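Local atomic coordinates of uncharacterized protein (Magnetospirillum magneticum AMB-1, PDB entry 5MU5), a protein that probably transfers a sugar to flagellin as a Maf glycosyltransferase, a step tied to the formation of the bacterial flagellum. Residues A[95-100]-A[623-628]; A[148-153]-A[219-224]; A[155-160]-A[182-187]; A[596-601]-A[630-635]. One frame throughout, in Å; residues are numbered along the deposited sequence.

Contact 1. Residues A[95-100]-A[623-628]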
loop_
_atom_site.group_PDB
_atom_site.type_symbol
_atom_site.label_atom_id
_atom_site.label_comp_id
_atom_site.label_asym_id
_atom_site.label_seq_id
_atom_site.Cartn_x
_atom_site.Cartn_y
_atom_site.Cartn_z
ATOM N N LYS A 95 -17.720 10.060 5.497
ATOM C CA LYS A 95 -17.944 11.047 6.531
ATOM C C LYS A 95 -19.442 11.169 6.803
ATOM O O LYS A 95 -19.881 11.134 7.949
ATOM C CB LYS A 95 -17.362 12.379 6.074
ATOM C CG LYS A 95 -17.275 13.448 7.144
ATOM C CD LYS A 95 -17.114 14.828 6.516
ATOM C CE LYS A 95 -17.166 15.926 7.565
ATOM N NZ LYS A 95 -17.486 17.231 6.925
ATOM N N ARG A 96 -20.214 11.299 5.732
ATOM C CA ARG A 96 -21.670 11.396 5.801
ATOM C C ARG A 96 -22.277 10.127 6.419
ATOM O O ARG A 96 -23.171 10.178 7.252
ATOM C CB ARG A 96 -22.239 11.569 4.390
ATOM C CG ARG A 96 -23.700 11.949 4.347
ATOM C CD ARG A 96 -23.822 13.439 4.628
ATOM N NE ARG A 96 -25.073 13.795 5.273
ATOM C CZ ARG A 96 -25.394 15.027 5.657
ATOM N NH1 ARG A 96 -24.551 16.036 5.470
ATOM N NH2 ARG A 96 -26.562 15.250 6.244
ATOM N N PHE A 97 -21.795 8.984 5.970
ATOM C CA PHE A 97 -22.262 7.719 6.475
ATOM C C PHE A 97 -22.036 7.641 7.985
ATOM O O PHE A 97 -22.946 7.277 8.737
ATOM C CB PHE A 97 -21.540 6.558 5.767
ATOM C CG PHE A 97 -21.781 5.214 6.398
ATOM C CD1 PHE A 97 -23.003 4.574 6.265
ATOM C CD2 PHE A 97 -20.784 4.581 7.113
ATOM C CE1 PHE A 97 -23.226 3.329 6.836
ATOM C CE2 PHE A 97 -20.995 3.346 7.694
ATOM C CZ PHE A 97 -22.221 2.720 7.558
ATOM N N LEU A 98 -20.811 7.945 8.401
ATOM C CA LEU A 98 -20.423 7.815 9.798
ATOM C C LEU A 98 -21.225 8.784 10.626
ATOM O O LEU A 98 -21.773 8.431 11.663
ATOM C CB LEU A 98 -18.926 8.079 9.999
ATOM C CG LEU A 98 -18.432 8.046 11.457
ATOM C CD1 LEU A 98 -18.764 6.720 12.116
ATOM C CD2 LEU A 98 -16.936 8.285 11.536
ATOM N N TYR A 99 -21.315 10.013 10.151
ATOM C CA TYR A 99 -22.099 11.017 10.875
ATOM C C TYR A 99 -23.537 10.508 11.097
ATOM O O TYR A 99 -24.070 10.607 12.224
ATOM C CB TYR A 99 -22.086 12.362 10.129
ATOM C CG TYR A 99 -22.839 13.456 10.834
ATOM C CD1 TYR A 99 -24.196 13.650 10.601
ATOM C CD2 TYR A 99 -22.198 14.297 11.742
ATOM C CE1 TYR A 99 -24.892 14.641 11.253
ATOM C CE2 TYR A 99 -22.891 15.299 12.396
ATOM C CZ TYR A 99 -24.239 15.460 12.147
ATOM O OH TYR A 99 -24.952 16.448 12.783
ATOM N N ASN A 100 -24.146 9.924 10.055
ATOM C CA ASN A 100 -25.541 9.498 10.170
ATOM C C ASN A 100 -25.772 8.343 11.107
ATOM O O ASN A 100 -26.722 8.377 11.880
ATOM C CB ASN A 100 -26.166 9.166 8.819
ATOM C CG ASN A 100 -26.404 10.397 7.966
ATOM O OD1 ASN A 100 -26.111 11.518 8.361
ATOM N ND2 ASN A 100 -26.909 10.180 6.777
ATOM N N GLU A 623 -29.600 -2.310 12.348
ATOM C CA GLU A 623 -30.595 -1.848 11.380
ATOM C C GLU A 623 -30.225 -0.438 10.852
ATOM O O GLU A 623 -30.299 -0.170 9.647
ATOM C CB GLU A 623 -32.000 -1.902 11.982
ATOM C CG GLU A 623 -33.087 -1.143 11.210
ATOM C CD GLU A 623 -33.143 -1.461 9.717
ATOM O OE1 GLU A 623 -32.804 -2.588 9.298
ATOM O OE2 GLU A 623 -33.526 -0.560 8.944
ATOM N N ILE A 624 -29.797 0.445 11.750
ATOM C CA ILE A 624 -29.291 1.762 11.350
ATOM C C ILE A 624 -28.156 1.660 10.339
ATOM O O ILE A 624 -28.121 2.395 9.339
ATOM C CB ILE A 624 -28.825 2.553 12.574
ATOM C CG1 ILE A 624 -30.062 3.037 13.346
ATOM C CG2 ILE A 624 -27.968 3.748 12.160
ATOM C CD1 ILE A 624 -29.767 3.645 14.697
ATOM N N ILE A 625 -27.209 0.770 10.614
ATOM C CA ILE A 625 -26.067 0.578 9.737
ATOM C C ILE A 625 -26.513 0.084 8.358
ATOM O O ILE A 625 -26.007 0.542 7.329
ATOM C CB ILE A 625 -25.096 -0.442 10.352
ATOM C CG1 ILE A 625 -24.376 0.204 11.513
ATOM C CG2 ILE A 625 -24.069 -0.923 9.340
ATOM C CD1 ILE A 625 -23.735 -0.799 12.417
ATOM N N ARG A 626 -27.467 -0.840 8.357
ATOM C CA ARG A 626 -27.964 -1.414 7.128
ATOM C C ARG A 626 -28.597 -0.328 6.291
ATOM O O ARG A 626 -28.301 -0.183 5.115
ATOM C CB ARG A 626 -28.988 -2.511 7.420
ATOM C CG ARG A 626 -29.404 -3.331 6.206
ATOM C CD ARG A 626 -30.729 -4.063 6.432
ATOM N NE ARG A 626 -31.774 -3.085 6.693
ATOM C CZ ARG A 626 -32.314 -2.273 5.779
ATOM N NH1 ARG A 626 -31.936 -2.315 4.506
ATOM N NH2 ARG A 626 -33.227 -1.387 6.149
ATOM N N ASP A 627 -29.450 0.452 6.916
ATOM C CA ASP A 627 -30.202 1.462 6.195
ATOM C C ASP A 627 -29.291 2.570 5.636
ATOM O O ASP A 627 -29.428 2.958 4.485
ATOM C CB ASP A 627 -31.251 2.064 7.119
ATOM C CG ASP A 627 -32.183 2.976 6.400
ATOM O OD1 ASP A 627 -32.605 2.627 5.283
ATOM O OD2 ASP A 627 -32.502 4.045 6.947
ATOM N N GLU A 628 -28.367 3.066 6.459
ATOM C CA GLU A 628 -27.425 4.087 6.019
ATOM C C GLU A 628 -26.437 3.543 5.006
ATOM O O GLU A 628 -26.025 4.264 4.109
ATOM C CB GLU A 628 -26.691 4.705 7.198
ATOM C CG GLU A 628 -27.607 5.528 8.094
ATOM C CD GLU A 628 -28.194 6.771 7.420
ATOM O OE1 GLU A 628 -27.643 7.235 6.385
ATOM O OE2 GLU A 628 -29.215 7.299 7.943
#
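Glu628 faces Asn100 and Phe97 of the neighbouring helix. Its CB lies 3.7 Å from Phe97 CE1. CG comes next, 4.0 Å from Asn100 CB. The chain then bends at chi2 (-65°), and this brings the carboxylate against Asn100, its plane 75° from that of the amide, with CD 3.4 Å from Asn100 CB. At the tip, OE1 accepts a hydrogen bond of 3.1 Å from Asn100 ND2. The bond is nearly straight and lies in the amide plane, but it reaches OE1 from above the carboxylate plane. The other oxygen, OE2, forms a salt bridge with Arg104, one turn further along the helix of Asn100. Arg104 also binds Asp627. The two helices, 92-107 and 618-646, run nearly antiparallel, 151° apart in these segments. One belongs to the N-terminal Maf region and the other to the helical bundle region, so the contact joins parts of the chain far apart in sequence. With an alanine here in place of Glu628, the Asn100 amide would probably lose this acceptor and Arg104 one of these two carboxylates. Phe97 brings its ring edge to the second helix. Its CE1 lies 4.0 Å from Ile625 O, and Tyr605 of helix 589-609 also touches the ring.

Contact 2. Residues A[148-153]-A[219-224]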
loop_
_atom_site.group_PDB
_atom_site.type_symbol
_atom_site.label_atom_id
_atom_site.label_comp_id
_atom_site.label_asym_id
_atom_site.label_seq_id
_atom_site.Cartn_x
_atom_site.Cartn_y
_atom_site.Cartn_z
ATOM N N HIS A 148 -4.044 -16.385 12.578
ATOM C CA HIS A 148 -2.677 -16.227 12.134
ATOM C C HIS A 148 -1.759 -16.658 13.261
ATOM O O HIS A 148 -1.742 -16.085 14.353
ATOM C CB HIS A 148 -2.460 -14.770 11.767
ATOM C CG HIS A 148 -3.573 -14.203 10.955
ATOM N ND1 HIS A 148 -3.751 -14.525 9.630
ATOM C CD2 HIS A 148 -4.584 -13.364 11.275
ATOM C CE1 HIS A 148 -4.815 -13.900 9.163
ATOM N NE2 HIS A 148 -5.347 -13.202 10.149
ATOM N N ILE A 149 -0.981 -17.679 12.985
ATOM C CA ILE A 149 -0.155 -18.255 14.001
ATOM C C ILE A 149 1.280 -18.127 13.564
ATOM O O ILE A 149 1.649 -18.536 12.484
ATOM C CB ILE A 149 -0.533 -19.724 14.206
ATOM C CG1 ILE A 149 -2.010 -19.809 14.615
ATOM C CG2 ILE A 149 0.382 -20.361 15.242
ATOM C CD1 ILE A 149 -2.582 -21.213 14.631
ATOM N N VAL A 150 2.086 -17.537 14.430
ATOM C CA VAL A 150 3.484 -17.407 14.179
ATOM C C VAL A 150 4.130 -18.421 15.081
ATOM O O VAL A 150 3.865 -18.426 16.269
ATOM C CB VAL A 150 3.974 -16.007 14.558
ATOM C CG1 VAL A 150 5.473 -15.889 14.348
ATOM C CG2 VAL A 150 3.220 -14.971 13.755
ATOM N N GLU A 151 4.947 -19.305 14.522
ATOM C CA GLU A 151 5.650 -20.278 15.350
ATOM C C GLU A 151 7.033 -20.445 14.796
ATOM O O GLU A 151 7.209 -21.113 13.779
ATOM C CB GLU A 151 4.918 -21.602 15.381
ATOM C CG GLU A 151 5.648 -22.676 16.178
ATOM C CD GLU A 151 6.085 -22.193 17.552
ATOM O OE1 GLU A 151 5.281 -22.250 18.503
ATOM O OE2 GLU A 151 7.252 -21.791 17.685
ATOM N N PRO A 152 8.027 -19.804 15.440
ATOM C CA PRO A 152 9.421 -19.867 14.988
ATOM C C PRO A 152 10.040 -21.260 15.024
ATOM O O PRO A 152 10.993 -21.533 14.304
ATOM C CB PRO A 152 10.150 -18.994 16.009
ATOM C CG PRO A 152 9.106 -18.070 16.519
ATOM C CD PRO A 152 7.873 -18.895 16.588
ATOM N N ASN A 153 9.529 -22.111 15.902
ATOM C CA ASN A 153 10.096 -23.441 16.078
ATOM C C ASN A 153 9.156 -24.472 15.468
ATOM O O ASN A 153 8.085 -24.740 16.001
ATOM C CB ASN A 153 10.347 -23.697 17.559
ATOM C CG ASN A 153 11.173 -24.952 17.802
ATOM O OD1 ASN A 153 11.178 -25.875 17.000
ATOM N ND2 ASN A 153 11.866 -24.989 18.924
ATOM N N PRO A 219 11.876 -13.185 23.689
ATOM C CA PRO A 219 12.064 -11.799 23.213
ATOM C C PRO A 219 11.557 -11.587 21.738
ATOM O O PRO A 219 10.954 -10.558 21.403
ATOM C CB PRO A 219 13.585 -11.602 23.305
ATOM C CG PRO A 219 14.081 -12.696 24.196
ATOM C CD PRO A 219 13.151 -13.851 24.021
ATOM N N LEU A 220 11.781 -12.578 20.881
ATOM C CA LEU A 220 11.327 -12.533 19.507
ATOM C C LEU A 220 9.807 -12.354 19.398
ATOM O O LEU A 220 9.331 -11.486 18.660
ATOM C CB LEU A 220 11.756 -13.799 18.770
ATOM C CG LEU A 220 11.363 -13.861 17.296
ATOM C CD1 LEU A 220 12.064 -12.786 16.454
ATOM C CD2 LEU A 220 11.688 -15.245 16.790
ATOM N N LEU A 221 9.051 -13.150 20.152
ATOM C CA LEU A 221 7.596 -13.095 20.081
ATOM C C LEU A 221 7.060 -11.808 20.685
ATOM O O LEU A 221 6.119 -11.209 20.160
ATOM C CB LEU A 221 6.963 -14.320 20.753
ATOM C CG LEU A 221 7.296 -15.641 20.021
ATOM C CD1 LEU A 221 6.619 -16.819 20.701
ATOM C CD2 LEU A 221 6.907 -15.600 18.541
ATOM N N THR A 222 7.659 -11.373 21.782
ATOM C CA THR A 222 7.230 -10.124 22.414
ATOM C C THR A 222 7.416 -8.914 21.504
ATOM O O THR A 222 6.510 -8.097 21.381
ATOM C CB THR A 222 7.945 -9.897 23.739
ATOM O OG1 THR A 222 7.488 -10.892 24.655
ATOM C CG2 THR A 222 7.599 -8.517 24.307
ATOM N N ALA A 223 8.580 -8.831 20.865
ATOM C CA ALA A 223 8.863 -7.746 19.936
ATOM C C ALA A 223 7.944 -7.791 18.721
ATOM O O ALA A 223 7.521 -6.752 18.235
ATOM C CB ALA A 223 10.316 -7.786 19.484
ATOM N N ALA A 224 7.650 -8.983 18.216
ATOM C CA ALA A 224 6.755 -9.109 17.078
ATOM C C ALA A 224 5.361 -8.611 17.421
ATOM O O ALA A 224 4.704 -8.000 16.589
ATOM C CB ALA A 224 6.693 -10.544 16.596
#
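Pro152 and Val150 face Leu220 and Leu221 across a strand end and a helix start, with Val150 CA 8.4 Å from Leu221 CA. Pro152 carries most of the contact. Its ring carbon CG meets Leu220 CD2 at 3.8 Å and Leu221 CD2 at 3.9 Å, so CG sits against one methyl from each leucine. The two leucines reach it by different routes. Leu220 has its CG opposite its own backbone N (chi1 -179°), while Leu221 has its CG beside its own N (chi1 -65°), and these different first torsions bring both CD2 methyls to the same proline carbon. Deeper in, Val150 CG1 approaches the same Leu221 methyl at a looser 4.4 Å. The strand, 146-150, is an inner member of a four-stranded parallel sheet with order 3-2-1-4, and helix 219-235 packs on the sheet as in other alpha/beta folds. The turn after the strand is held by Glu151. Its OE2 uses the anti lone pair to accept a hydrogen bond of 2.9 Å from Asn153 N. Tyr216 OH bonds to this oxygen too, and the backbone N atoms of Leu129 and Gly130 bind OE1. Beyond the proline, Leu220 also touches Pro188 and Ile191 of helix 188-202.

Contact 3. Residues A[155-160]-A[182-187]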
loop_
_atom_site.group_PDB
_atom_site.type_symbol
_atom_site.label_atom_id
_atom_site.label_comp_id
_atom_site.label_asym_id
_atom_site.label_seq_id
_atom_site.Cartn_x
_atom_site.Cartn_y
_atom_site.Cartn_z
ATOM N N ASP A 155 9.366 -27.577 15.333
ATOM C CA ASP A 155 9.126 -28.722 16.198
ATOM C C ASP A 155 7.832 -28.601 16.966
ATOM O O ASP A 155 7.107 -29.583 17.124
ATOM C CB ASP A 155 10.278 -28.945 17.184
ATOM C CG ASP A 155 11.498 -29.573 16.528
ATOM O OD1 ASP A 155 11.595 -29.576 15.270
ATOM O OD2 ASP A 155 12.352 -30.086 17.288
ATOM N N PHE A 156 7.531 -27.402 17.440
ATOM C CA PHE A 156 6.310 -27.189 18.201
ATOM C C PHE A 156 5.065 -27.465 17.362
ATOM O O PHE A 156 4.119 -28.080 17.836
ATOM C CB PHE A 156 6.251 -25.774 18.795
ATOM C CG PHE A 156 7.345 -25.475 19.804
ATOM C CD1 PHE A 156 8.126 -26.492 20.363
ATOM C CD2 PHE A 156 7.553 -24.163 20.245
ATOM C CE1 PHE A 156 9.108 -26.196 21.296
ATOM C CE2 PHE A 156 8.541 -23.868 21.179
ATOM C CZ PHE A 156 9.316 -24.884 21.703
ATOM N N LEU A 157 5.066 -27.016 16.119
ATOM C CA LEU A 157 3.940 -27.311 15.239
ATOM C C LEU A 157 3.843 -28.824 15.043
ATOM O O LEU A 157 2.762 -29.399 15.122
ATOM C CB LEU A 157 4.104 -26.624 13.881
ATOM C CG LEU A 157 2.994 -26.949 12.881
ATOM C CD1 LEU A 157 1.650 -26.383 13.345
ATOM C CD2 LEU A 157 3.360 -26.419 11.501
ATOM N N TYR A 158 4.989 -29.452 14.802
ATOM C CA TYR A 158 5.046 -30.885 14.584
ATOM C C TYR A 158 4.495 -31.651 15.774
ATOM O O TYR A 158 3.673 -32.525 15.597
ATOM C CB TYR A 158 6.480 -31.321 14.277
ATOM C CG TYR A 158 6.628 -32.805 14.093
ATOM C CD1 TYR A 158 6.373 -33.397 12.862
ATOM C CD2 TYR A 158 7.017 -33.625 15.150
ATOM C CE1 TYR A 158 6.498 -34.757 12.695
ATOM C CE2 TYR A 158 7.134 -34.995 14.993
ATOM C CZ TYR A 158 6.890 -35.549 13.749
ATOM O OH TYR A 158 7.009 -36.903 13.549
ATOM N N HIS A 159 4.931 -31.306 16.989
ATOM C CA HIS A 159 4.419 -31.957 18.203
ATOM C C HIS A 159 2.974 -31.607 18.475
ATOM O O HIS A 159 2.290 -32.390 19.114
ATOM C CB HIS A 159 5.217 -31.558 19.441
ATOM C CG HIS A 159 6.622 -32.034 19.432
ATOM N ND1 HIS A 159 6.951 -33.348 19.196
ATOM C CD2 HIS A 159 7.790 -31.384 19.651
ATOM C CE1 HIS A 159 8.264 -33.490 19.262
ATOM N NE2 HIS A 159 8.797 -32.315 19.545
ATOM N N SER A 160 2.529 -30.420 18.036
ATOM C CA SER A 160 1.134 -29.967 18.231
ATOM C C SER A 160 0.118 -30.892 17.541
ATOM O O SER A 160 -1.096 -30.843 17.845
ATOM C CB SER A 160 0.920 -28.537 17.722
ATOM O OG SER A 160 0.756 -28.529 16.311
ATOM N N ILE A 182 -0.081 -19.968 8.883
ATOM C CA ILE A 182 0.897 -20.436 9.847
ATOM C C ILE A 182 2.227 -19.937 9.343
ATOM O O ILE A 182 2.627 -20.254 8.250
ATOM C CB ILE A 182 0.886 -21.948 9.970
ATOM C CG1 ILE A 182 -0.494 -22.384 10.496
ATOM C CG2 ILE A 182 2.008 -22.407 10.898
ATOM C CD1 ILE A 182 -0.682 -23.880 10.552
ATOM N N ILE A 183 2.898 -19.140 10.157
ATOM C CA ILE A 183 4.106 -18.468 9.760
ATOM C C ILE A 183 5.242 -19.064 10.550
ATOM O O ILE A 183 5.298 -18.923 11.756
ATOM C CB ILE A 183 3.939 -16.967 10.060
ATOM C CG1 ILE A 183 2.819 -16.383 9.184
ATOM C CG2 ILE A 183 5.245 -16.218 9.871
ATOM C CD1 ILE A 183 2.221 -15.089 9.720
ATOM N N ILE A 184 6.127 -19.764 9.856
ATOM C CA ILE A 184 7.283 -20.404 10.456
ATOM C C ILE A 184 8.504 -19.572 10.097
ATOM O O ILE A 184 9.118 -19.773 9.049
ATOM C CB ILE A 184 7.470 -21.844 9.906
ATOM C CG1 ILE A 184 6.164 -22.639 9.967
ATOM C CG2 ILE A 184 8.559 -22.568 10.692
ATOM C CD1 ILE A 184 5.591 -22.791 11.357
ATOM N N GLU A 185 8.842 -18.620 10.955
ATOM C CA GLU A 185 9.954 -17.708 10.694
ATOM C C GLU A 185 10.642 -17.402 12.004
ATOM O O GLU A 185 9.994 -17.333 13.044
ATOM C CB GLU A 185 9.447 -16.392 10.055
ATOM C CG GLU A 185 8.776 -16.543 8.690
ATOM C CD GLU A 185 9.726 -17.059 7.597
ATOM O OE1 GLU A 185 10.939 -16.826 7.718
ATOM O OE2 GLU A 185 9.264 -17.710 6.622
ATOM N N GLU A 186 11.944 -17.190 11.936
ATOM C CA GLU A 186 12.771 -16.891 13.107
ATOM C C GLU A 186 13.300 -15.464 13.132
ATOM O O GLU A 186 13.867 -15.048 14.116
ATOM C CB GLU A 186 13.985 -17.825 13.120
ATOM C CG GLU A 186 13.607 -19.294 13.214
ATOM C CD GLU A 186 14.783 -20.229 12.956
ATOM O OE1 GLU A 186 15.926 -19.896 13.339
ATOM O OE2 GLU A 186 14.555 -21.313 12.373
ATOM N N GLU A 187 13.167 -14.735 12.043
ATOM C CA GLU A 187 13.714 -13.395 11.967
ATOM C C GLU A 187 12.599 -12.402 12.252
ATOM O O GLU A 187 11.509 -12.553 11.719
ATOM C CB GLU A 187 14.284 -13.146 10.576
ATOM C CG GLU A 187 15.437 -14.061 10.207
ATOM C CD GLU A 187 15.689 -14.100 8.699
ATOM O OE1 GLU A 187 14.711 -14.139 7.905
ATOM O OE2 GLU A 187 16.873 -14.100 8.299
#
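Helix 154-160 packs here against the end of strand 180-183, an outermost strand of the four-stranded parallel sheet in the N-terminal Maf region. The helix follows strand 146-150, and the chain then returns through helix 166-171 to strand 180-183 beside it. This is a beta-alpha-beta crossover between parallel neighbours. Within 155-160, Leu157 makes the contact, with Ile182 on the strand and Ile184 just past its end. Its CD2 methyl touches both isoleucines, Ile182 CG2 at 4.3 Å and Ile184 CD1 also at 4.3 Å. The leucine's CG points opposite the backbone N (chi1 177°), and this carries the methyl pair out toward the strand. Ile182 and Ile184 lie two residues apart, so both direct their side chains to the helix, while the intervening Ile183 does not. Ile184 folds its chain at chi2 (-60°), and CD1 comes back to the leucine. Other helices add to this apolar cluster. Met26 of helix 24-32 touches both Leu157 and Ile184, and Trp166 of helix 166-171 touches both Leu157 and Ile182. Asp155 is hydrogen-bonded to His33 and Ser37, outside this contact. Contacts made by methyl groups alone, all at 4.3 Å, carry no directional bonds. They imply a modest hydrophobic attachment between the helix and the end of the strand with the loop that follows it, in which the neighbouring methionine and tryptophan share.

Contact 4. Residues A[596-601]-A[630-635]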
loop_
_atom_site.group_PDB
_atom_site.type_symbol
_atom_site.label_atom_id
_atom_site.label_comp_id
_atom_site.label_asym_id
_atom_site.label_seq_id
_atom_site.Cartn_x
_atom_site.Cartn_y
_atom_site.Cartn_z
ATOM N N GLY A 596 -12.383 1.459 -1.791
ATOM C CA GLY A 596 -11.822 2.288 -0.734
ATOM C C GLY A 596 -12.934 2.887 0.095
ATOM O O GLY A 596 -12.890 2.874 1.328
ATOM N N THR A 597 -13.948 3.389 -0.591
ATOM C CA THR A 597 -15.048 4.020 0.071
ATOM C C THR A 597 -15.843 3.005 0.890
ATOM O O THR A 597 -16.007 3.193 2.108
ATOM C CB THR A 597 -15.871 4.786 -0.950
ATOM O OG1 THR A 597 -15.032 5.821 -1.502
ATOM C CG2 THR A 597 -17.114 5.405 -0.310
ATOM N N LEU A 598 -16.271 1.908 0.264
ATOM C CA LEU A 598 -17.030 0.871 0.987
ATOM C C LEU A 598 -16.274 0.212 2.166
ATOM O O LEU A 598 -16.871 -0.051 3.221
ATOM C CB LEU A 598 -17.532 -0.208 0.032
ATOM C CG LEU A 598 -18.458 0.263 -1.095
ATOM C CD1 LEU A 598 -18.907 -0.928 -1.914
ATOM C CD2 LEU A 598 -19.661 1.031 -0.575
ATOM N N MET A 599 -14.977 -0.043 2.002
ATOM C CA MET A 599 -14.183 -0.659 3.068
ATOM C C MET A 599 -13.962 0.281 4.242
ATOM O O MET A 599 -13.884 -0.157 5.382
ATOM C CB MET A 599 -12.830 -1.172 2.563
ATOM C CG MET A 599 -12.887 -2.469 1.756
ATOM S SD MET A 599 -13.488 -3.915 2.669
ATOM C CE MET A 599 -15.244 -3.833 2.366
ATOM N N MET A 600 -13.858 1.565 3.972
ATOM C CA MET A 600 -13.745 2.512 5.040
ATOM C C MET A 600 -15.056 2.645 5.790
ATOM O O MET A 600 -15.040 2.806 7.023
ATOM C CB MET A 600 -13.313 3.855 4.502
ATOM C CG MET A 600 -11.891 3.772 4.024
ATOM S SD MET A 600 -10.822 3.188 5.352
ATOM C CE MET A 600 -10.804 4.708 6.331
ATOM N N ALA A 601 -16.178 2.593 5.062
ATOM C CA ALA A 601 -17.472 2.589 5.714
ATOM C C ALA A 601 -17.580 1.366 6.629
ATOM O O ALA A 601 -18.008 1.483 7.760
ATOM C CB ALA A 601 -18.587 2.614 4.698
ATOM N N HIS A 630 -27.158 1.421 2.730
ATOM C CA HIS A 630 -27.971 1.534 1.506
ATOM C C HIS A 630 -28.061 2.953 0.963
ATOM O O HIS A 630 -27.933 3.164 -0.246
ATOM C CB HIS A 630 -29.392 1.012 1.724
ATOM C CG HIS A 630 -29.576 -0.412 1.327
ATOM N ND1 HIS A 630 -30.176 -0.775 0.139
ATOM C CD2 HIS A 630 -29.227 -1.566 1.946
ATOM C CE1 HIS A 630 -30.195 -2.093 0.047
ATOM N NE2 HIS A 630 -29.629 -2.597 1.131
ATOM N N GLN A 631 -28.330 3.923 1.830
ATOM C CA GLN A 631 -28.355 5.309 1.383
ATOM C C GLN A 631 -26.997 5.695 0.794
ATOM O O GLN A 631 -26.943 6.358 -0.233
ATOM C CB GLN A 631 -28.767 6.272 2.490
ATOM C CG GLN A 631 -30.277 6.351 2.692
ATOM C CD GLN A 631 -30.691 7.295 3.824
ATOM O OE1 GLN A 631 -30.059 8.336 4.064
ATOM N NE2 GLN A 631 -31.765 6.933 4.526
ATOM N N MET A 632 -25.908 5.258 1.422
ATOM C CA MET A 632 -24.581 5.543 0.902
ATOM C C MET A 632 -24.406 4.943 -0.492
ATOM O O MET A 632 -23.935 5.617 -1.421
ATOM C CB MET A 632 -23.509 4.980 1.818
ATOM C CG MET A 632 -22.105 5.424 1.463
ATOM S SD MET A 632 -20.849 4.699 2.519
ATOM C CE MET A 632 -20.856 3.026 1.897
ATOM N N ILE A 633 -24.782 3.677 -0.630
ATOM C CA ILE A 633 -24.660 2.996 -1.911
ATOM C C ILE A 633 -25.549 3.657 -2.971
ATOM O O ILE A 633 -25.154 3.748 -4.131
ATOM C CB ILE A 633 -24.862 1.477 -1.739
ATOM C CG1 ILE A 633 -23.549 0.915 -1.194
ATOM C CG2 ILE A 633 -25.227 0.816 -3.057
ATOM C CD1 ILE A 633 -23.565 -0.539 -0.798
ATOM N N ARG A 634 -26.710 4.156 -2.560
ATOM C CA ARG A 634 -27.596 4.916 -3.456
ATOM C C ARG A 634 -26.944 6.222 -3.949
ATOM O O ARG A 634 -26.953 6.519 -5.149
ATOM C CB ARG A 634 -28.931 5.217 -2.752
ATOM C CG ARG A 634 -29.865 6.116 -3.535
ATOM C CD ARG A 634 -31.274 6.161 -2.959
ATOM N NE ARG A 634 -32.157 6.830 -3.920
ATOM C CZ ARG A 634 -32.267 8.151 -4.075
ATOM N NH1 ARG A 634 -31.573 8.993 -3.310
ATOM N NH2 ARG A 634 -33.082 8.637 -5.011
ATOM N N VAL A 635 -26.405 7.011 -3.026
ATOM C CA VAL A 635 -25.690 8.225 -3.398
ATOM C C VAL A 635 -24.491 7.911 -4.327
ATOM O O VAL A 635 -24.275 8.601 -5.320
ATOM C CB VAL A 635 -25.205 8.994 -2.145
ATOM C CG1 VAL A 635 -24.179 10.065 -2.509
ATOM C CG2 VAL A 635 -26.391 9.612 -1.413
#
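Met632 reaches across from its helix to Leu598 and Ala601, and its methyl end is the tight part of the contact. CE lies 3.4 Å from Leu598 CD2, closer than carbons normally approach, and 3.6 Å from Ala601 CB. The sulfur follows, with SD 3.8 Å from that same alanine CB. Met632 is extended through chi1 and chi2 and turns only at chi3 (73°), and this last turn lays CE against both residues. The small side chain of Ala601 allows the approach. Leu598 also meets Ile633, and the two side chains cross at about a right angle. Leu598 CD2 is 3.9 Å from Ile633 CG1 there. The helices, 589-609 and 618-646, run antiparallel at 167° within these segments and are joined by a connection that contains the short strand 612-613. They are neighbours in the flagellin glycosyltransferase Maf helical bundle. Their axes stand 11.7 Å apart, a distance spanned mainly by Met632 and Leu598. Other helices also pack here. Leu598 and Ile633 both touch Cys557 of helix 546-564, and Met632 touches Ile93 of helix 92-107. Thr597 is buried but contributes little across the contact; its hydroxyl is bonded to Asp91 and to the backbone N of Leu242. The outer side of helix 618-646 is different. Gln631 and Arg634 are exposed there and reach none of helix segment 596-601. His630 is partly exposed and has a weak hydrogen bond to Asp562.

Overall arrangement
The four contacts fall into two groups. Contacts 1 and 4 share helix 618-646, their centres 9 Å apart, and touch where Phe97 packs on Ala601 O and on Met632. Both are buried. Contact 4 is purely apolar, but contact 1 adds an amide-carboxylate bond between two family regions. Contacts 2 and 3 lie together on the four-stranded sheet, on neighbouring strands, and probable backbone hydrogen bonds join Ile149 to Ile183 and Glu151 to Ile183. They are partly buried, and apolar carbons alone meet across them. The groups are well separated: the centres of contacts 1 and 3 are 43 Å apart.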